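Local atomic coordinates of Rab5 protein, putative (Plasmodium falciparum, PDB entry 3CLV), a protein that probably belongs to the Rab branch of the Ras-like small G proteins, a P-loop family, and carries a bound guanosine-5'-diphosphate. Residues 171-175 against 176-180; 192-195 against 196-200. All blocks are in the same frame, centred on the assembly; numbering follows the deposited sequence.

Contact 1: 171-175 against 176-180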
ATOM      1  N   LYS A 171       1.054  14.119  27.925  1.00 28.61           N
ATOM      2  CA  LYS A 171       1.720  15.381  27.580  1.00 28.12           C
ATOM      3  C   LYS A 171       2.457  15.258  26.258  1.00 27.74           C
ATOM      4  O   LYS A 171       2.355  16.157  25.401  1.00 27.36           O
ATOM      5  CB  LYS A 171       2.672  15.846  28.687  1.00 28.82           C
ATOM      6  CG  LYS A 171       3.225  17.273  28.455  1.00 29.29           C
ATOM      7  N   TYR A 172       3.174  14.134  26.092  1.00 26.15           N
ATOM      8  CA  TYR A 172       3.895  13.834  24.864  1.00 25.47           C
ATOM      9  C   TYR A 172       2.959  13.911  23.655  1.00 25.06           C
ATOM     10  O   TYR A 172       3.315  14.516  22.644  1.00 25.28           O
ATOM     11  CB  TYR A 172       4.614  12.462  24.919  1.00 24.23           C
ATOM     12  CG  TYR A 172       5.181  12.060  23.571  1.00 24.42           C
ATOM     13  CD1 TYR A 172       6.371  12.618  23.104  1.00 23.91           C
ATOM     14  CD2 TYR A 172       4.500  11.159  22.736  1.00 24.06           C
ATOM     15  CE1 TYR A 172       6.885  12.284  21.859  1.00 26.11           C
ATOM     16  CE2 TYR A 172       5.025  10.806  21.464  1.00 24.06           C
ATOM     17  CZ  TYR A 172       6.204  11.380  21.038  1.00 24.77           C
ATOM     18  OH  TYR A 172       6.746  11.078  19.804  1.00 24.55           O
ATOM     19  N   ALA A 173       1.786  13.288  23.772  1.00 24.32           N
ATOM     20  CA  ALA A 173       0.832  13.222  22.659  1.00 24.77           C
ATOM     21  C   ALA A 173       0.279  14.604  22.295  1.00 24.84           C
ATOM     22  O   ALA A 173       0.132  14.924  21.116  1.00 23.41           O
ATOM     23  CB  ALA A 173      -0.286  12.235  22.951  1.00 24.36           C
ATOM     24  N   GLN A 174      -0.002  15.415  23.315  1.00 25.43           N
ATOM     25  CA  GLN A 174      -0.422  16.812  23.124  1.00 26.03           C
ATOM     26  C   GLN A 174       0.648  17.635  22.407  1.00 26.32           C
ATOM     27  O   GLN A 174       0.363  18.367  21.453  1.00 26.18           O
ATOM     28  CB  GLN A 174      -0.723  17.453  24.478  1.00 26.60           C
ATOM     29  CG  GLN A 174      -1.898  16.824  25.221  1.00 26.66           C
ATOM     30  CD  GLN A 174      -2.086  17.389  26.624  0.20 25.95           C
ATOM     31  OE1 GLN A 174      -2.659  16.733  27.493  0.20 25.63           O
ATOM     32  NE2 GLN A 174      -1.609  18.611  26.845  0.20 25.49           N
ATOM     33  N   ASP A 175       1.892  17.481  22.849  1.00 26.68           N
ATOM     34  CA  ASP A 175       3.000  18.226  22.294  1.00 26.84           C
ATOM     35  C   ASP A 175       3.213  17.879  20.841  1.00 26.70           C
ATOM     36  O   ASP A 175       3.684  18.708  20.050  1.00 26.84           O
ATOM     37  CB  ASP A 175       4.273  17.937  23.087  1.00 27.76           C
ATOM     38  CG  ASP A 175       4.306  18.655  24.426  1.00 29.93           C
ATOM     39  OD1 ASP A 175       3.265  19.199  24.863  1.00 32.05           O
ATOM     40  OD2 ASP A 175       5.391  18.655  25.045  1.00 34.04           O
ATOM     41  N   ASN A 176       2.858  16.648  20.488  1.00 25.36           N
ATOM     42  CA  ASN A 176       3.057  16.195  19.133  1.00 24.34           C
ATOM     43  C   ASN A 176       1.768  16.118  18.366  1.00 23.16           C
ATOM     44  O   ASN A 176       1.763  15.657  17.228  1.00 23.11           O
ATOM     45  CB  ASN A 176       3.826  14.875  19.118  1.00 24.40           C
ATOM     46  CG  ASN A 176       5.265  15.064  19.549  1.00 24.92           C
ATOM     47  OD1 ASN A 176       6.135  15.289  18.716  1.00 27.58           O
ATOM     48  ND2 ASN A 176       5.502  15.053  20.854  1.00 23.90           N
ATOM     49  N   ASN A 177       0.684  16.599  18.985  1.00 22.11           N
ATOM     50  CA  ASN A 177      -0.614  16.712  18.309  1.00 21.52           C
ATOM     51  C   ASN A 177      -1.113  15.356  17.812  1.00 20.54           C
ATOM     52  O   ASN A 177      -1.505  15.197  16.661  1.00 19.95           O
ATOM     53  CB  ASN A 177      -0.531  17.720  17.155  1.00 22.55           C
ATOM     54  CG  ASN A 177       0.047  19.057  17.597  1.00 23.54           C
ATOM     55  OD1 ASN A 177       1.205  19.357  17.313  1.00 26.46           O
ATOM     56  ND2 ASN A 177      -0.740  19.840  18.333  1.00 21.88           N
ATOM     57  N   LEU A 178      -1.079  14.385  18.718  1.00 18.90           N
ATOM     58  CA  LEU A 178      -1.526  13.023  18.443  1.00 17.60           C
ATOM     59  C   LEU A 178      -2.823  12.811  19.201  1.00 17.44           C
ATOM     60  O   LEU A 178      -3.035  13.430  20.271  1.00 17.08           O
ATOM     61  CB  LEU A 178      -0.490  12.016  18.976  1.00 17.30           C
ATOM     62  CG  LEU A 178       0.997  12.255  18.712  1.00 16.28           C
ATOM     63  CD1 LEU A 178       1.831  11.171  19.373  1.00 16.21           C
ATOM     64  CD2 LEU A 178       1.285  12.320  17.219  1.00 13.46           C
ATOM     65  N   LEU A 179      -3.683  11.963  18.643  1.00 15.82           N
ATOM     66  CA  LEU A 179      -4.711  11.294  19.423  1.00 16.19           C
ATOM     67  C   LEU A 179      -4.042  10.318  20.404  1.00 15.66           C
ATOM     68  O   LEU A 179      -2.929   9.823  20.164  1.00 14.89           O
ATOM     69  CB  LEU A 179      -5.700  10.545  18.504  1.00 15.57           C
ATOM     70  CG  LEU A 179      -6.470  11.399  17.486  1.00 16.11           C
ATOM     71  CD1 LEU A 179      -7.327  10.512  16.581  1.00 15.88           C
ATOM     72  CD2 LEU A 179      -7.356  12.412  18.213  1.00 16.84           C
ATOM     73  N   PHE A 180      -4.691  10.114  21.540  1.00 16.29           N
ATOM     74  CA  PHE A 180      -4.176   9.197  22.566  1.00 17.02           C
ATOM     75  C   PHE A 180      -5.310   8.373  23.190  1.00 17.18           C
ATOM     76  O   PHE A 180      -6.391   8.887  23.460  1.00 16.21           O
ATOM     77  CB  PHE A 180      -3.368   9.965  23.631  1.00 17.66           C
ATOM     78  CG  PHE A 180      -2.925   9.113  24.798  1.00 19.21           C
ATOM     79  CD1 PHE A 180      -1.798   8.294  24.690  1.00 19.98           C
ATOM     80  CD2 PHE A 180      -3.628   9.132  26.001  1.00 20.49           C
ATOM     81  CE1 PHE A 180      -1.386   7.490  25.766  1.00 21.65           C
ATOM     82  CE2 PHE A 180      -3.225   8.327  27.091  1.00 22.03           C
ATOM     83  CZ  PHE A 180      -2.097   7.516  26.976  1.00 19.96           C
TER
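Asn176 folds its side chain back along the last turn of helix 166-175 and meets Tyr172 twice, once at the backbone and once at the ring. Its ND2 gives an almost straight hydrogen bond to Tyr172 O, 2.9 Å long with an N-H...O angle of 178°, and the oxygen lies in the plane of the amide. Asn176 ND2 also stands over one face of the Tyr172 ring, offset toward the rim, 3.3 Å from Tyr172 CE1; amide and ring planes are 37° apart. With CG beside the backbone N (chi1 -70°), the amide is swung back to an oxygen to which the backbone N of Asn176 makes only a weak bond.

Leu178 follows on the inner side. Its CD1 comes within 3.8 Å of CE2 of Tyr172, while its CB lies 4.0 Å from CB of Ala173. Ala173 CB also meets Phe180 CB at 3.9 Å, so the buried alanine is shared between the end of the loop and the start of strand 179-183.

These side chains are positioned by the backbone. Leu178 N reaches back to Ala173 O in a 2.7 Å hydrogen bond, and Asn177 N makes a weak one to Gln174 O at 3.1 Å. Farther out, Val139 of helix 129-145 touches both Tyr172 and Leu178, and Leu179 pairs through its backbone with Ile150 and Leu152. Asn177, with positive phi, is the C-prime residue of a Schellman motif, here ending a helix and turning the chain into the edge strand of a Ras-like alpha/beta domain.

Contact 2: 192-195 against 196-200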
ATOM      1  N   LYS A 192     -12.429  -0.811  20.361  1.00 17.75           N
ATOM      2  CA  LYS A 192     -13.269  -0.234  19.312  1.00 18.79           C
ATOM      3  C   LYS A 192     -13.083   1.278  19.268  1.00 17.89           C
ATOM      4  O   LYS A 192     -13.093   1.878  18.181  1.00 17.54           O
ATOM      5  CB  LYS A 192     -14.761  -0.566  19.514  1.00 19.18           C
ATOM      6  CG  LYS A 192     -15.160  -2.024  19.237  1.00 19.49           C
ATOM      7  CD  LYS A 192     -16.696  -2.118  19.365  1.00 21.40           C
ATOM      8  CE  LYS A 192     -17.172  -3.381  20.064  1.00 26.73           C
ATOM      9  NZ  LYS A 192     -17.735  -4.353  19.064  1.00 28.56           N
ATOM     10  N   ASN A 193     -12.871   1.872  20.443  1.00 17.49           N
ATOM     11  CA  ASN A 193     -12.719   3.326  20.575  1.00 17.71           C
ATOM     12  C   ASN A 193     -11.481   3.858  19.832  1.00 17.27           C
ATOM     13  O   ASN A 193     -11.458   5.003  19.393  1.00 16.17           O
ATOM     14  CB  ASN A 193     -12.678   3.743  22.056  1.00 18.73           C
ATOM     15  CG  ASN A 193     -14.068   3.770  22.723  1.00 23.26           C
ATOM     16  OD1 ASN A 193     -15.089   3.969  22.076  1.00 27.22           O
ATOM     17  ND2 ASN A 193     -14.086   3.611  24.043  1.00 28.67           N
ATOM     18  N   ILE A 194     -10.454   3.021  19.668  1.00 16.68           N
ATOM     19  CA  ILE A 194      -9.321   3.432  18.818  1.00 16.56           C
ATOM     20  C   ILE A 194      -9.870   3.911  17.469  1.00 16.13           C
ATOM     21  O   ILE A 194      -9.519   4.972  16.968  1.00 15.95           O
ATOM     22  CB  ILE A 194      -8.336   2.256  18.539  1.00 16.32           C
ATOM     23  CG1 ILE A 194      -7.630   1.794  19.816  1.00 15.93           C
ATOM     24  CG2 ILE A 194      -7.329   2.647  17.431  1.00 17.81           C
ATOM     25  CD1 ILE A 194      -6.868   0.434  19.660  1.00 16.92           C
ATOM     26  N   PHE A 195     -10.737   3.105  16.882  1.00 16.32           N
ATOM     27  CA  PHE A 195     -11.210   3.336  15.543  1.00 16.92           C
ATOM     28  C   PHE A 195     -12.346   4.345  15.524  1.00 17.59           C
ATOM     29  O   PHE A 195     -12.523   5.034  14.527  1.00 16.68           O
ATOM     30  CB  PHE A 195     -11.576   1.995  14.906  1.00 17.07           C
ATOM     31  CG  PHE A 195     -10.371   1.119  14.696  1.00 16.64           C
ATOM     32  CD1 PHE A 195      -9.609   1.241  13.537  1.00 16.50           C
ATOM     33  CD2 PHE A 195      -9.955   0.233  15.692  1.00 17.25           C
ATOM     34  CE1 PHE A 195      -8.488   0.463  13.347  1.00 17.68           C
ATOM     35  CE2 PHE A 195      -8.830  -0.546  15.529  1.00 18.06           C
ATOM     36  CZ  PHE A 195      -8.083  -0.434  14.351  1.00 17.99           C
ATOM     37  N   TYR A 196     -13.061   4.477  16.645  1.00 18.14           N
ATOM     38  CA  TYR A 196     -14.094   5.524  16.764  1.00 19.36           C
ATOM     39  C   TYR A 196     -13.435   6.892  16.668  1.00 19.31           C
ATOM     40  O   TYR A 196     -13.906   7.761  15.919  1.00 19.13           O
ATOM     41  CB  TYR A 196     -14.873   5.428  18.088  1.00 20.84           C
ATOM     42  CG  TYR A 196     -15.755   4.192  18.235  1.00 23.04           C
ATOM     43  CD1 TYR A 196     -16.051   3.378  17.145  1.00 24.61           C
ATOM     44  CD2 TYR A 196     -16.314   3.860  19.469  1.00 25.18           C
ATOM     45  CE1 TYR A 196     -16.854   2.241  17.287  1.00 25.57           C
ATOM     46  CE2 TYR A 196     -17.111   2.733  19.620  1.00 26.20           C
ATOM     47  CZ  TYR A 196     -17.374   1.932  18.527  1.00 24.55           C
ATOM     48  OH  TYR A 196     -18.180   0.821  18.676  1.00 26.88           O
ATOM     49  N   MET A 197     -12.349   7.061  17.424  1.00 18.89           N
ATOM     50  CA  MET A 197     -11.573   8.296  17.468  1.00 19.99           C
ATOM     51  C   MET A 197     -10.974   8.636  16.102  1.00 19.47           C
ATOM     52  O   MET A 197     -11.064   9.791  15.640  1.00 19.41           O
ATOM     53  CB  MET A 197     -10.474   8.199  18.534  1.00 19.52           C
ATOM     54  CG  MET A 197     -10.995   8.218  20.003  1.00 20.70           C
ATOM     55  SD  MET A 197      -9.655   8.172  21.224  1.00 22.22           S
ATOM     56  CE  MET A 197      -9.024   9.828  21.120  1.00 23.58           C
ATOM     57  N   LEU A 198     -10.372   7.628  15.457  1.00 18.74           N
ATOM     58  CA  LEU A 198      -9.839   7.784  14.102  1.00 18.21           C
ATOM     59  C   LEU A 198     -10.911   8.172  13.100  1.00 18.36           C
ATOM     60  O   LEU A 198     -10.709   9.082  12.300  1.00 18.35           O
ATOM     61  CB  LEU A 198      -9.152   6.498  13.627  1.00 17.75           C
ATOM     62  CG  LEU A 198      -7.792   6.172  14.256  1.00 17.05           C
ATOM     63  CD1 LEU A 198      -7.270   4.820  13.736  1.00 13.82           C
ATOM     64  CD2 LEU A 198      -6.792   7.301  13.963  1.00 12.29           C
ATOM     65  N   ALA A 199     -12.034   7.458  13.120  1.00 18.54           N
ATOM     66  CA  ALA A 199     -13.138   7.736  12.212  1.00 18.85           C
ATOM     67  C   ALA A 199     -13.694   9.161  12.407  1.00 19.48           C
ATOM     68  O   ALA A 199     -13.950   9.876  11.418  1.00 18.42           O
ATOM     69  CB  ALA A 199     -14.238   6.669  12.348  1.00 18.67           C
ATOM     70  N   GLU A 200     -13.867   9.576  13.665  1.00 19.81           N
ATOM     71  CA  GLU A 200     -14.276  10.972  13.970  1.00 21.23           C
ATOM     72  C   GLU A 200     -13.305  11.984  13.335  1.00 20.54           C
ATOM     73  O   GLU A 200     -13.712  12.963  12.717  1.00 20.65           O
ATOM     74  CB  GLU A 200     -14.362  11.199  15.489  1.00 21.11           C
ATOM     75  CG  GLU A 200     -15.500  10.428  16.169  1.00 22.07           C
ATOM     76  CD  GLU A 200     -15.371  10.347  17.691  0.50 22.61           C
ATOM     77  OE1 GLU A 200     -14.281  10.608  18.251  0.50 24.43           O
ATOM     78  OE2 GLU A 200     -16.378   9.996  18.339  0.50 25.90           O
TER
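Lys192 and Tyr196 lie side by side, one helical turn apart and pointing the same way, and the lysine's aliphatic part lies against the ring. CB of Lys192 makes an off-centre CH-pi contact with the Tyr196 ring, 4.2 Å from its centroid, and CD comes to 3.4 Å from the phenolic OH. Lys192 O and Asn193 N are over one face of this ring, both offset toward its rim. Tyr196 has CG beside its backbone N (chi1 -67°), which directs the ring back along the helix over the preceding turn.

Apolar contacts occupy another side of the helix. CD1 of Leu198 is 4.3 Å from CG2 of Ile194 and equally far from CD1 of Phe195, and Ile194 CG2 also sits over a face of the Phe195 ring. Helix 191-206 is the C-terminal helix of the Ras-like fold, and this side packs on the central sheet: Ile121 touches all three residues, and Phe95 meets Phe195 edge-to-face.

Hydrogen bonding is that of a regular alpha-helix. Tyr196 N binds Lys192 O at 3.0 Å and Ala199 N binds Phe195 O at 2.8 Å; Met197 N and Leu198 N continue the series to Asn193 O and Ile194 O. The Asn193 amide turns outside the segments, its ND2 donating to OD1 of Asn190 just before the helix.

Overall arrangement
Both contacts are local, and along the chain they follow in series, neither nesting nor crossing. Coming from the N terminus, the chain first builds five of the six sheet strands, and then helix 166-175 runs into contact 1, which closes the tight turn from that helix into edge strand 179-183. The strand leads on to helix 191-206, where contact 2 closes no loop but spans successive turns of the helix. Their centres are about 16 Å apart, yet they touch: Met197 CE packs 3.6 Å from Phe180 O, and Leu179 CD1 reaches Leu198 CD2. Contact 1 joins helix 166-175 to strand 179-183, and the Met197 and Leu198 side chains of contact 2 pack helix 191-206 against that strand.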